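Local structure of ubiquitin-conjugating ligase MGC351130 (Homo sapiens, 1YRV) at residues L28-F32 against M52-E56; Y82-P87 against W118-L124; Y40-A45 against L128-Q132. The protein catalyses the covalent attachment of ubiquitin to other proteins as a ubiquitin-conjugating enzyme (E2), the part described here being its N-terminal catalytic (UBC) core. One frame throughout, in Å; residues are numbered along the deposited sequence.

Contact 1: L28-F32 against M52-E56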
ATOM      1  N   LEU A  28      -3.929   0.890  16.196  1.00 39.17           N
ATOM      2  CA  LEU A  28      -2.984   0.075  15.447  1.00 41.69           C
ATOM      3  C   LEU A  28      -2.675  -1.211  16.209  1.00 41.93           C
ATOM      4  O   LEU A  28      -2.444  -2.260  15.605  1.00 44.39           O
ATOM      5  CB  LEU A  28      -1.707   0.863  15.143  1.00 39.62           C
ATOM      6  CG  LEU A  28      -1.868   1.931  14.055  1.00 39.25           C
ATOM      7  CD1 LEU A  28      -0.631   2.821  14.015  1.00 38.08           C
ATOM      8  CD2 LEU A  28      -2.118   1.283  12.722  1.00 34.96           C
ATOM      9  N   HIS A  29      -2.679  -1.124  17.533  1.00 42.01           N
ATOM     10  CA  HIS A  29      -2.445  -2.287  18.363  1.00 42.92           C
ATOM     11  C   HIS A  29      -3.535  -3.300  18.125  1.00 43.20           C
ATOM     12  O   HIS A  29      -3.248  -4.475  17.923  1.00 45.56           O
ATOM     13  CB  HIS A  29      -2.428  -1.937  19.840  1.00 43.80           C
ATOM     14  CG  HIS A  29      -1.917  -3.047  20.688  1.00 41.47           C
ATOM     15  ND1 HIS A  29      -0.578  -3.178  20.984  1.00 46.08           N
ATOM     16  CD2 HIS A  29      -2.517  -4.164  21.144  1.00 43.33           C
ATOM     17  CE1 HIS A  29      -0.380  -4.338  21.582  1.00 43.24           C
ATOM     18  NE2 HIS A  29      -1.537  -4.959  21.689  1.00 42.52           N
ATOM     19  N   ARG A  30      -4.783  -2.856  18.190  1.00 41.05           N
ATOM     20  CA  ARG A  30      -5.909  -3.731  17.926  1.00 41.38           C
ATOM     21  C   ARG A  30      -5.793  -4.237  16.483  1.00 42.84           C
ATOM     22  O   ARG A  30      -5.788  -5.435  16.252  1.00 41.71           O
ATOM     23  CB  ARG A  30      -7.225  -2.990  18.111  1.00 43.83           C
ATOM     24  CG  ARG A  30      -8.429  -3.787  17.636  1.00 47.78           C
ATOM     25  CD  ARG A  30      -9.551  -2.852  17.111  1.00 50.85           C
ATOM     26  NE  ARG A  30      -9.083  -2.015  16.016  1.00 46.69           N
ATOM     27  CZ  ARG A  30      -9.674  -0.891  15.609  1.00 51.04           C
ATOM     28  NH1 ARG A  30      -9.184  -0.154  14.579  1.00 55.26           N
ATOM     29  NH2 ARG A  30     -10.773  -0.497  16.215  1.00 51.09           N
ATOM     30  N   ASP A  31      -5.684  -3.332  15.516  1.00 42.09           N
ATOM     31  CA  ASP A  31      -5.555  -3.741  14.128  1.00 42.84           C
ATOM     32  C   ASP A  31      -4.503  -4.807  13.875  1.00 43.13           C
ATOM     33  O   ASP A  31      -4.734  -5.711  13.087  1.00 45.56           O
ATOM     34  CB  ASP A  31      -5.214  -2.552  13.246  1.00 43.30           C
ATOM     35  CG  ASP A  31      -6.387  -1.616  13.036  1.00 45.03           C
ATOM     36  OD1 ASP A  31      -7.502  -1.937  13.500  1.00 42.70           O
ATOM     37  OD2 ASP A  31      -6.174  -0.552  12.401  1.00 45.98           O
ATOM     38  N   PHE A  32      -3.335  -4.680  14.491  1.00 43.78           N
ATOM     39  CA  PHE A  32      -2.267  -5.661  14.303  1.00 44.82           C
ATOM     40  C   PHE A  32      -2.658  -7.038  14.820  1.00 44.22           C
ATOM     41  O   PHE A  32      -2.362  -8.049  14.197  1.00 43.76           O
ATOM     42  CB  PHE A  32      -1.008  -5.205  15.010  1.00 47.03           C
ATOM     43  CG  PHE A  32       0.230  -5.936  14.586  1.00 49.61           C
ATOM     44  CD1 PHE A  32       1.294  -6.084  15.470  1.00 50.40           C
ATOM     45  CD2 PHE A  32       0.357  -6.460  13.300  1.00 49.67           C
ATOM     46  CE1 PHE A  32       2.475  -6.751  15.073  1.00 51.20           C
ATOM     47  CE2 PHE A  32       1.538  -7.128  12.900  1.00 49.17           C
ATOM     48  CZ  PHE A  32       2.590  -7.270  13.785  1.00 47.61           C
ATOM     49  N   MET A  52       4.617   2.097  16.523  1.00 50.78           N
ATOM     50  CA  MET A  52       3.688   1.288  15.786  1.00 50.58           C
ATOM     51  C   MET A  52       3.156   2.145  14.664  1.00 48.45           C
ATOM     52  O   MET A  52       2.144   1.832  14.038  1.00 47.50           O
ATOM     53  CB  MET A  52       2.560   0.770  16.657  1.00 52.43           C
ATOM     54  CG  MET A  52       2.962  -0.473  17.403  1.00 53.81           C
ATOM     55  SD  MET A  52       1.495  -1.370  17.893  1.00 59.18           S
ATOM     56  CE  MET A  52       1.326  -2.445  16.551  1.00 52.71           C
ATOM     57  N   MET A  53       3.888   3.217  14.403  1.00 45.81           N
ATOM     58  CA  MET A  53       3.550   4.174  13.368  1.00 48.42           C
ATOM     59  C   MET A  53       4.228   3.871  12.042  1.00 48.98           C
ATOM     60  O   MET A  53       3.728   4.254  10.981  1.00 50.11           O
ATOM     61  CB  MET A  53       3.983   5.573  13.794  1.00 48.96           C
ATOM     62  CG  MET A  53       3.244   6.144  14.995  1.00 50.54           C
ATOM     63  SD  MET A  53       1.537   6.729  14.735  1.00 50.72           S
ATOM     64  CE  MET A  53       0.627   5.509  15.614  1.00 45.73           C
ATOM     65  N   GLU A  54       5.372   3.201  12.112  1.00 48.94           N
ATOM     66  CA  GLU A  54       6.143   2.904  10.930  1.00 49.64           C
ATOM     67  C   GLU A  54       6.061   1.430  10.626  1.00 48.42           C
ATOM     68  O   GLU A  54       6.350   0.599  11.489  1.00 46.34           O
ATOM     69  CB  GLU A  54       7.606   3.326  11.134  1.00 53.55           C
ATOM     70  CG  GLU A  54       7.835   4.817  11.414  1.00 57.39           C
ATOM     71  CD  GLU A  54       7.164   5.711  10.373  1.00 63.19           C
ATOM     72  OE1 GLU A  54       7.142   5.329   9.170  1.00 67.98           O
ATOM     73  OE2 GLU A  54       6.666   6.809  10.733  1.00 64.24           O
ATOM     74  N   TRP A  55       5.654   1.104   9.394  1.00 48.06           N
ATOM     75  CA  TRP A  55       5.517  -0.303   8.973  1.00 46.44           C
ATOM     76  C   TRP A  55       6.247  -0.680   7.709  1.00 46.98           C
ATOM     77  O   TRP A  55       6.425   0.129   6.804  1.00 47.27           O
ATOM     78  CB  TRP A  55       4.056  -0.658   8.715  1.00 44.28           C
ATOM     79  CG  TRP A  55       3.232  -0.503   9.888  1.00 43.22           C
ATOM     80  CD1 TRP A  55       2.871   0.664  10.476  1.00 39.70           C
ATOM     81  CD2 TRP A  55       2.742  -1.559  10.725  1.00 41.32           C
ATOM     82  NE1 TRP A  55       2.190   0.400  11.640  1.00 40.27           N
ATOM     83  CE2 TRP A  55       2.097  -0.949  11.811  1.00 39.51           C
ATOM     84  CE3 TRP A  55       2.783  -2.960  10.649  1.00 44.08           C
ATOM     85  CZ2 TRP A  55       1.513  -1.693  12.834  1.00 41.38           C
ATOM     86  CZ3 TRP A  55       2.199  -3.705  11.663  1.00 41.41           C
ATOM     87  CH2 TRP A  55       1.563  -3.061  12.748  1.00 42.80           C
ATOM     88  N   GLU A  56       6.626  -1.946   7.643  1.00 47.74           N
ATOM     89  CA  GLU A  56       7.263  -2.477   6.461  1.00 48.38           C
ATOM     90  C   GLU A  56       6.344  -3.559   5.928  1.00 48.39           C
ATOM     91  O   GLU A  56       6.031  -4.543   6.616  1.00 48.30           O
ATOM     92  CB  GLU A  56       8.631  -3.032   6.793  1.00 50.16           C
ATOM     93  CG  GLU A  56       9.688  -1.959   6.857  1.00 52.89           C
ATOM     94  CD  GLU A  56      11.070  -2.537   7.127  1.00 55.55           C
ATOM     95  OE1 GLU A  56      12.035  -1.754   7.273  1.00 57.15           O
ATOM     96  OE2 GLU A  56      11.184  -3.781   7.197  1.00 56.72           O
TER
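F32 and W55 meet as an edge-to-face (T-shaped) pair, and the phenylalanine repays being followed outward from its backbone. CB already lies beside two partners, the M52 methyl CE and the indole corner CH2 of W55. CG, set anti to the backbone N (chi1 -165°), points the ring off helix 23-38 so that one face receives the indole. From there the two sides of the ring divide the work. CD1 leans on the end of M52, 3.8 Å from its CE, whereas CD2 comes to 3.6 Å from W55 CH2. Further out, CE2 follows the same indole edge, 3.7 Å from W55 CZ3, and CZ reaches it more loosely. The indole thus turns its edge to one face of F32, CH2 standing above it but displaced toward the rim, with the ring planes at 80°. The rotation of the indole is probably steadied from within 52-56: W55 NE1 donates to M52 O at 2.8 Å, approaching from above the carbonyl plane and bent at the hydrogen (140°). One helical turn earlier, L28 presses its CD1 against M53 CE at 3.4 Å, a tight fit for two carbons. The side chains that meet are mostly apolar, and no hydrogen bond passes between the segments, while on the helix R30 grips D31 OD1 side-on through NE and NH1. P47 lies against F32, M52 and W55, and the ring of W55 also meets that of F78, with the planes steeply inclined. This is the seam by which the N-terminal helix of the UBC fold is fastened to the start of strand 54-60 in the antiparallel sheet.

Contact 2: Y82-P87 against W118-L124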
ATOM      1  N   TYR A  82      -4.118   9.085  13.203  1.00 44.60           N
ATOM      2  CA  TYR A  82      -4.709   7.898  12.645  1.00 43.74           C
ATOM      3  C   TYR A  82      -6.097   7.543  13.042  1.00 45.74           C
ATOM      4  O   TYR A  82      -6.489   7.550  14.221  1.00 44.54           O
ATOM      5  CB  TYR A  82      -3.875   6.645  12.831  1.00 42.80           C
ATOM      6  CG  TYR A  82      -4.605   5.391  12.370  1.00 41.43           C
ATOM      7  CD1 TYR A  82      -5.098   5.282  11.075  1.00 43.33           C
ATOM      8  CD2 TYR A  82      -4.788   4.315  13.223  1.00 45.54           C
ATOM      9  CE1 TYR A  82      -5.745   4.132  10.632  1.00 41.43           C
ATOM     10  CE2 TYR A  82      -5.435   3.152  12.791  1.00 46.03           C
ATOM     11  CZ  TYR A  82      -5.908   3.073  11.483  1.00 45.20           C
ATOM     12  OH  TYR A  82      -6.500   1.903  11.068  1.00 47.36           O
ATOM     13  N   ASN A  83      -6.773   7.172  11.947  1.00 48.67           N
ATOM     14  CA  ASN A  83      -8.138   6.735  11.838  1.00 44.31           C
ATOM     15  C   ASN A  83      -8.898   8.001  11.438  1.00 42.25           C
ATOM     16  O   ASN A  83      -9.864   7.910  10.713  1.00 44.72           O
ATOM     17  CB  ASN A  83      -8.429   6.062  13.155  1.00 46.47           C
ATOM     18  CG  ASN A  83      -9.858   5.955  13.476  1.00 46.05           C
ATOM     19  OD1 ASN A  83     -10.411   6.915  13.924  1.00 42.78           O
ATOM     20  ND2 ASN A  83     -10.464   4.775  13.294  1.00 43.28           N
ATOM     21  N   TYR A  84      -8.429   9.178  11.833  1.00 40.12           N
ATOM     22  CA  TYR A  84      -9.084  10.396  11.368  1.00 40.74           C
ATOM     23  C   TYR A  84      -8.377  10.760  10.050  1.00 40.94           C
ATOM     24  O   TYR A  84      -8.911  11.497   9.226  1.00 39.72           O
ATOM     25  CB  TYR A  84      -8.900  11.555  12.344  1.00 40.81           C
ATOM     26  CG  TYR A  84      -9.853  11.524  13.509  1.00 43.02           C
ATOM     27  CD1 TYR A  84     -11.234  11.604  13.311  1.00 42.82           C
ATOM     28  CD2 TYR A  84      -9.388  11.263  14.793  1.00 42.51           C
ATOM     29  CE1 TYR A  84     -12.121  11.399  14.366  1.00 41.99           C
ATOM     30  CE2 TYR A  84     -10.257  11.052  15.838  1.00 44.19           C
ATOM     31  CZ  TYR A  84     -11.626  11.118  15.613  1.00 44.64           C
ATOM     32  OH  TYR A  84     -12.476  10.886  16.657  1.00 49.35           O
ATOM     33  N   ALA A  85      -7.171  10.226   9.871  1.00 38.67           N
ATOM     34  CA  ALA A  85      -6.352  10.489   8.703  1.00 38.93           C
ATOM     35  C   ALA A  85      -5.683   9.229   8.194  1.00 39.49           C
ATOM     36  O   ALA A  85      -5.270   8.371   8.987  1.00 38.17           O
ATOM     37  CB  ALA A  85      -5.278  11.503   9.048  1.00 40.78           C
ATOM     38  N   PRO A  86      -5.529   9.129   6.861  1.00 40.06           N
ATOM     39  CA  PRO A  86      -4.894   7.978   6.199  1.00 37.12           C
ATOM     40  C   PRO A  86      -3.385   7.908   6.401  1.00 38.14           C
ATOM     41  O   PRO A  86      -2.715   8.921   6.550  1.00 38.30           O
ATOM     42  CB  PRO A  86      -5.231   8.178   4.711  1.00 36.87           C
ATOM     43  CG  PRO A  86      -5.331   9.719   4.575  1.00 40.20           C
ATOM     44  CD  PRO A  86      -6.111  10.060   5.863  1.00 39.40           C
ATOM     45  N   PRO A  87      -2.821   6.696   6.411  1.00 38.91           N
ATOM     46  CA  PRO A  87      -1.371   6.639   6.588  1.00 36.69           C
ATOM     47  C   PRO A  87      -0.740   7.132   5.286  1.00 38.47           C
ATOM     48  O   PRO A  87      -1.452   7.430   4.322  1.00 38.04           O
ATOM     49  CB  PRO A  87      -1.099   5.140   6.844  1.00 39.23           C
ATOM     50  CG  PRO A  87      -2.202   4.452   6.073  1.00 36.86           C
ATOM     51  CD  PRO A  87      -3.422   5.355   6.287  1.00 35.49           C
ATOM     52  N   TRP A 118     -11.391   8.985   2.417  1.00 47.48           N
ATOM     53  CA  TRP A 118     -10.943   8.276   3.600  1.00 45.89           C
ATOM     54  C   TRP A 118     -12.153   7.821   4.404  1.00 46.55           C
ATOM     55  O   TRP A 118     -13.221   8.417   4.334  1.00 46.41           O
ATOM     56  CB  TRP A 118     -10.063   9.177   4.457  1.00 46.02           C
ATOM     57  CG  TRP A 118      -9.680   8.546   5.747  1.00 45.19           C
ATOM     58  CD1 TRP A 118      -9.995   8.983   7.010  1.00 43.28           C
ATOM     59  CD2 TRP A 118      -8.901   7.360   5.914  1.00 42.74           C
ATOM     60  NE1 TRP A 118      -9.458   8.143   7.944  1.00 42.13           N
ATOM     61  CE2 TRP A 118      -8.773   7.135   7.302  1.00 41.96           C
ATOM     62  CE3 TRP A 118      -8.293   6.457   5.022  1.00 42.13           C
ATOM     63  CZ2 TRP A 118      -8.065   6.062   7.829  1.00 40.36           C
ATOM     64  CZ3 TRP A 118      -7.584   5.382   5.545  1.00 39.55           C
ATOM     65  CH2 TRP A 118      -7.475   5.196   6.943  1.00 38.92           C
ATOM     66  N   ASN A 119     -11.996   6.746   5.157  1.00 46.51           N
ATOM     67  CA  ASN A 119     -13.099   6.250   5.959  1.00 47.25           C
ATOM     68  C   ASN A 119     -12.494   5.671   7.234  1.00 45.54           C
ATOM     69  O   ASN A 119     -11.524   4.907   7.180  1.00 46.77           O
ATOM     70  CB  ASN A 119     -13.864   5.174   5.184  1.00 50.69           C
ATOM     71  CG  ASN A 119     -15.188   4.830   5.818  1.00 53.81           C
ATOM     72  OD1 ASN A 119     -15.265   4.382   6.966  1.00 58.06           O
ATOM     73  ND2 ASN A 119     -16.254   5.047   5.074  1.00 58.46           N
ATOM     74  N   THR A 120     -13.063   6.012   8.380  1.00 42.25           N
ATOM     75  CA  THR A 120     -12.497   5.513   9.631  1.00 43.98           C
ATOM     76  C   THR A 120     -12.671   4.019   9.811  1.00 45.39           C
ATOM     77  O   THR A 120     -12.223   3.439  10.801  1.00 45.24           O
ATOM     78  CB  THR A 120     -13.072   6.228  10.862  1.00 39.65           C
ATOM     79  OG1 THR A 120     -14.467   5.922  10.979  1.00 41.47           O
ATOM     80  CG2 THR A 120     -12.863   7.734  10.750  1.00 34.50           C
ATOM     81  N   ASN A 121     -13.321   3.402   8.834  1.00 48.48           N
ATOM     82  CA  ASN A 121     -13.551   1.966   8.842  1.00 50.33           C
ATOM     83  C   ASN A 121     -12.372   1.267   8.239  1.00 49.89           C
ATOM     84  O   ASN A 121     -12.289   0.047   8.282  1.00 53.26           O
ATOM     85  CB  ASN A 121     -14.768   1.628   8.025  1.00 54.33           C
ATOM     86  CG  ASN A 121     -16.040   1.912   8.759  1.00 59.49           C
ATOM     87  OD1 ASN A 121     -16.210   2.976   9.383  1.00 62.76           O
ATOM     88  ND2 ASN A 121     -16.959   0.959   8.703  1.00 59.93           N
ATOM     89  N   TYR A 122     -11.484   2.044   7.636  1.00 47.65           N
ATOM     90  CA  TYR A 122     -10.281   1.486   7.055  1.00 48.26           C
ATOM     91  C   TYR A 122      -9.278   1.082   8.145  1.00 46.65           C
ATOM     92  O   TYR A 122      -8.677   1.942   8.769  1.00 50.07           O
ATOM     93  CB  TYR A 122      -9.619   2.510   6.166  1.00 49.59           C
ATOM     94  CG  TYR A 122     -10.134   2.542   4.756  1.00 53.33           C
ATOM     95  CD1 TYR A 122      -9.826   1.523   3.867  1.00 55.83           C
ATOM     96  CD2 TYR A 122     -10.883   3.622   4.298  1.00 52.75           C
ATOM     97  CE1 TYR A 122     -10.240   1.580   2.549  1.00 58.59           C
ATOM     98  CE2 TYR A 122     -11.310   3.700   2.990  1.00 55.40           C
ATOM     99  CZ  TYR A 122     -10.989   2.674   2.110  1.00 58.33           C
ATOM    100  OH  TYR A 122     -11.418   2.697   0.801  1.00 58.06           O
ATOM    101  N   THR A 123      -9.094  -0.212   8.366  1.00 43.19           N
ATOM    102  CA  THR A 123      -8.133  -0.708   9.359  1.00 42.45           C
ATOM    103  C   THR A 123      -6.854  -1.181   8.654  1.00 40.76           C
ATOM    104  O   THR A 123      -6.822  -1.283   7.435  1.00 41.75           O
ATOM    105  CB  THR A 123      -8.688  -1.908  10.106  1.00 41.61           C
ATOM    106  OG1 THR A 123      -8.889  -2.966   9.164  1.00 42.96           O
ATOM    107  CG2 THR A 123     -10.024  -1.558  10.775  1.00 37.06           C
ATOM    108  N   LEU A 124      -5.802  -1.491   9.409  1.00 39.51           N
ATOM    109  CA  LEU A 124      -4.573  -1.968   8.773  1.00 38.91           C
ATOM    110  C   LEU A 124      -4.865  -3.063   7.737  1.00 40.66           C
ATOM    111  O   LEU A 124      -4.262  -3.062   6.665  1.00 41.07           O
ATOM    112  CB  LEU A 124      -3.584  -2.509   9.817  1.00 40.36           C
ATOM    113  CG  LEU A 124      -2.162  -2.931   9.384  1.00 39.67           C
ATOM    114  CD1 LEU A 124      -1.407  -1.772   8.791  1.00 39.96           C
ATOM    115  CD2 LEU A 124      -1.384  -3.470  10.599  1.00 43.65           C
TER
HETATM  116  O   HOH W   1      -9.885   2.172  11.664  1.00 47.89           O
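W118 lies against the segment 82-87 with both its N-H and one indole face engaged. NE1 donates to N83 O at 2.8 Å along a nearly straight path (163°); the acceptor sits close to the indole plane, although the N-H arrives from above the plane of that carbonyl. P86 covers the face, its CB 3.9 Å from the centroid of the six-membered ring in a CH-pi contact, and the peptide linking A85 to P86 lies over the same side. With CG anti to the backbone N (chi1 175°), the indole extends from its own loop far enough for CZ2 to come within 4.1 Å of Y82 CE1. Segment 82-87 corresponds to the Tyr-Pro-x-x-Pro-Pro element of E2 enzymes, with N83 at the first proline position, and W118 lies in the loop that leads to the long central helix of the UBC fold. Around this first shell, water 1 joins the loops: it accepts from N83 ND2 at 3.1 Å and donates to T120 O at 2.8 Å and Y122 O at 3.1 Å. A type I turn from N119 to Y122, closed by Y122 N to N119 O, brings those two carbonyls to the water. Further out, D31 OD2 accepts from both Y82 OH and L124 N, fixing the two segments against helix 23-38. T123 N-caps helix 124-135 through a weak bond to S126 N, and F111 stacks with Y122 and touches W118.

Contact 3: Y40-A45 against L128-Q132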
ATOM      1  N   TYR A  40      -3.638 -13.452   6.514  1.00 61.84           N
ATOM      2  CA  TYR A  40      -3.908 -13.306   5.103  1.00 59.82           C
ATOM      3  C   TYR A  40      -2.761 -13.776   4.220  1.00 61.73           C
ATOM      4  O   TYR A  40      -1.616 -13.329   4.340  1.00 62.11           O
ATOM      5  CB  TYR A  40      -4.209 -11.860   4.783  1.00 58.14           C
ATOM      6  CG  TYR A  40      -5.518 -11.384   5.342  1.00 55.80           C
ATOM      7  CD1 TYR A  40      -6.635 -12.196   5.299  1.00 55.42           C
ATOM      8  CD2 TYR A  40      -5.659 -10.093   5.830  1.00 55.59           C
ATOM      9  CE1 TYR A  40      -7.864 -11.736   5.713  1.00 56.57           C
ATOM     10  CE2 TYR A  40      -6.893  -9.608   6.250  1.00 54.60           C
ATOM     11  CZ  TYR A  40      -7.996 -10.434   6.184  1.00 55.77           C
ATOM     12  OH  TYR A  40      -9.243  -9.966   6.527  1.00 56.98           O
ATOM     13  N   LYS A  41      -3.088 -14.690   3.321  1.00 62.45           N
ATOM     14  CA  LYS A  41      -2.122 -15.245   2.396  1.00 61.04           C
ATOM     15  C   LYS A  41      -1.651 -14.136   1.472  1.00 59.31           C
ATOM     16  O   LYS A  41      -2.458 -13.364   0.963  1.00 59.45           O
ATOM     17  CB  LYS A  41      -2.803 -16.352   1.593  1.00 63.74           C
ATOM     18  CG  LYS A  41      -2.018 -16.857   0.389  1.00 68.14           C
ATOM     19  CD  LYS A  41      -2.946 -17.094  -0.809  1.00 69.08           C
ATOM     20  CE  LYS A  41      -2.199 -17.695  -2.015  1.00 71.55           C
ATOM     21  NZ  LYS A  41      -0.973 -16.935  -2.451  1.00 70.35           N
ATOM     22  N   GLY A  42      -0.343 -14.057   1.264  1.00 58.05           N
ATOM     23  CA  GLY A  42       0.211 -13.050   0.374  1.00 57.15           C
ATOM     24  C   GLY A  42       0.411 -11.655   0.941  1.00 56.11           C
ATOM     25  O   GLY A  42       0.721 -10.734   0.195  1.00 57.23           O
ATOM     26  N   ILE A  43       0.261 -11.503   2.252  1.00 54.70           N
ATOM     27  CA  ILE A  43       0.399 -10.220   2.899  1.00 53.56           C
ATOM     28  C   ILE A  43       1.182 -10.306   4.205  1.00 53.46           C
ATOM     29  O   ILE A  43       0.851 -11.078   5.104  1.00 54.89           O
ATOM     30  CB  ILE A  43      -0.980  -9.635   3.163  1.00 52.85           C
ATOM     31  CG1 ILE A  43      -1.505  -9.004   1.881  1.00 52.18           C
ATOM     32  CG2 ILE A  43      -0.917  -8.636   4.299  1.00 53.69           C
ATOM     33  CD1 ILE A  43      -2.949  -9.147   1.714  1.00 50.43           C
ATOM     34  N   THR A  44       2.224  -9.492   4.301  1.00 53.17           N
ATOM     35  CA  THR A  44       3.077  -9.456   5.478  1.00 51.64           C
ATOM     36  C   THR A  44       3.248  -8.012   5.860  1.00 50.05           C
ATOM     37  O   THR A  44       3.451  -7.157   4.993  1.00 50.16           O
ATOM     38  CB  THR A  44       4.447 -10.025   5.164  1.00 52.26           C
ATOM     39  OG1 THR A  44       4.281 -11.255   4.449  1.00 54.21           O
ATOM     40  CG2 THR A  44       5.217 -10.295   6.443  1.00 52.29           C
ATOM     41  N   ALA A  45       3.151  -7.732   7.152  1.00 48.75           N
ATOM     42  CA  ALA A  45       3.288  -6.363   7.641  1.00 47.80           C
ATOM     43  C   ALA A  45       3.898  -6.427   9.018  1.00 47.41           C
ATOM     44  O   ALA A  45       3.466  -7.198   9.867  1.00 46.93           O
ATOM     45  CB  ALA A  45       1.935  -5.684   7.684  1.00 43.02           C
ATOM     46  N   LEU A 128      -4.443  -2.980   3.601  1.00 39.74           N
ATOM     47  CA  LEU A 128      -3.566  -3.941   2.960  1.00 41.30           C
ATOM     48  C   LEU A 128      -4.303  -4.688   1.836  1.00 43.29           C
ATOM     49  O   LEU A 128      -3.779  -4.790   0.729  1.00 44.61           O
ATOM     50  CB  LEU A 128      -2.980  -4.892   4.015  1.00 40.04           C
ATOM     51  CG  LEU A 128      -2.059  -4.242   5.077  1.00 43.74           C
ATOM     52  CD1 LEU A 128      -1.464  -5.258   6.098  1.00 40.13           C
ATOM     53  CD2 LEU A 128      -0.901  -3.568   4.319  1.00 44.42           C
ATOM     54  N   LEU A 129      -5.518  -5.176   2.095  1.00 44.12           N
ATOM     55  CA  LEU A 129      -6.269  -5.873   1.060  1.00 42.17           C
ATOM     56  C   LEU A 129      -6.619  -4.888  -0.035  1.00 42.94           C
ATOM     57  O   LEU A 129      -6.464  -5.199  -1.215  1.00 45.04           O
ATOM     58  CB  LEU A 129      -7.561  -6.504   1.611  1.00 42.05           C
ATOM     59  CG  LEU A 129      -7.427  -7.468   2.817  1.00 43.40           C
ATOM     60  CD1 LEU A 129      -8.796  -7.851   3.317  1.00 43.09           C
ATOM     61  CD2 LEU A 129      -6.613  -8.731   2.435  1.00 43.56           C
ATOM     62  N   ALA A 130      -7.078  -3.688   0.319  1.00 41.16           N
ATOM     63  CA  ALA A 130      -7.424  -2.742  -0.742  1.00 41.64           C
ATOM     64  C   ALA A 130      -6.214  -2.458  -1.627  1.00 42.15           C
ATOM     65  O   ALA A 130      -6.328  -2.463  -2.866  1.00 43.99           O
ATOM     66  CB  ALA A 130      -7.988  -1.416  -0.168  1.00 39.07           C
ATOM     67  N   LEU A 131      -5.060  -2.213  -1.007  1.00 43.73           N
ATOM     68  CA  LEU A 131      -3.813  -1.947  -1.753  1.00 43.89           C
ATOM     69  C   LEU A 131      -3.527  -3.063  -2.750  1.00 44.42           C
ATOM     70  O   LEU A 131      -3.232  -2.817  -3.916  1.00 46.60           O
ATOM     71  CB  LEU A 131      -2.628  -1.835  -0.782  1.00 43.62           C
ATOM     72  CG  LEU A 131      -1.979  -0.464  -0.496  1.00 45.39           C
ATOM     73  CD1 LEU A 131      -2.982   0.623  -0.538  1.00 43.80           C
ATOM     74  CD2 LEU A 131      -1.292  -0.527   0.856  1.00 42.85           C
ATOM     75  N   GLN A 132      -3.595  -4.293  -2.274  1.00 44.20           N
ATOM     76  CA  GLN A 132      -3.360  -5.437  -3.132  1.00 46.65           C
ATOM     77  C   GLN A 132      -4.209  -5.388  -4.388  1.00 46.52           C
ATOM     78  O   GLN A 132      -3.683  -5.461  -5.478  1.00 49.47           O
ATOM     79  CB  GLN A 132      -3.645  -6.723  -2.368  1.00 43.99           C
ATOM     80  CG  GLN A 132      -3.398  -7.947  -3.186  1.00 48.70           C
ATOM     81  CD  GLN A 132      -3.548  -9.230  -2.375  1.00 47.44           C
ATOM     82  OE1 GLN A 132      -4.657  -9.653  -2.049  1.00 48.83           O
ATOM     83  NE2 GLN A 132      -2.422  -9.835  -2.020  1.00 51.04           N
TER
HETATM   84  O   HOH W   2      -3.475 -12.534  -1.695  1.00 52.91           O
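L129 meets Y40 through a CH-pi contact, the first of three kinds of interaction that bring the start of the sheet and the helix 124-135 together. Its CD2 methyl stands over one face of the phenol ring, 4.0 Å from the centroid and 19° off the normal, while CD1 lies along the same ring toward its hydroxyl end.

The second kind is aliphatic. I43 works through two branches: CD1 lies 3.8 Å from L129 CD2, and CG2, on the other branch, is 3.9 Å from L128 CD1. That L128 methyl also receives A45 CB at 3.8 Å, so that one leucine branch touches both I43 and A45, the residues of 43-45 whose side chains face the helix. L35 of helix 23-38 adds to the same apolar cluster, touching Y40, A45 and L128.

Polar contacts form the third group and gather at the Q132 end. Fully extended, with chi1 at -179°, Q132 carries its amide across to the type II turn from Y40 to I43, where NE2 gives a hydrogen to water 2 at 2.9 Å and the water in turn donates to K41 O at 3.0 Å. NE2 also hydrogen-bonds to E60 O on the neighbouring strand, and G42 is paired to E60 through the backbone. The turn holds its glycine at a positive phi, where a CB would collide with the preceding carbonyl.

The axes of strand 43-45 and helix 128-132, 10.2 Å apart at closest, fit a layer of interleaved side chains. The chemistry implies a helix lying on the sheet by shape and apolar burial, with direction-dependent bonding, partly through water, confined to its polar margin beside the turn.

Overall arrangement
Contact 1 is the most thoroughly buried, although contact 3 lies nearer the centre of the chain; contacts 2 and 3 are partly buried and each includes a water. Contacts 1 and 3 work on adjacent strands of one sheet, 54-60 and 43-47, laying helix 23-38 and helix 124-135 against it, and meet where the F32 ring reaches A45 O. Both rely on apolar side chains, with more aromatic and sulfur groups in contact 1. Contact 2 joins two loops without regular structure and relies more on hydrogen bonds to carbonyls. It touches contact 1 through D31, a polar link, as well as by packing of W55 on L124, and leads into the helix used by contact 3.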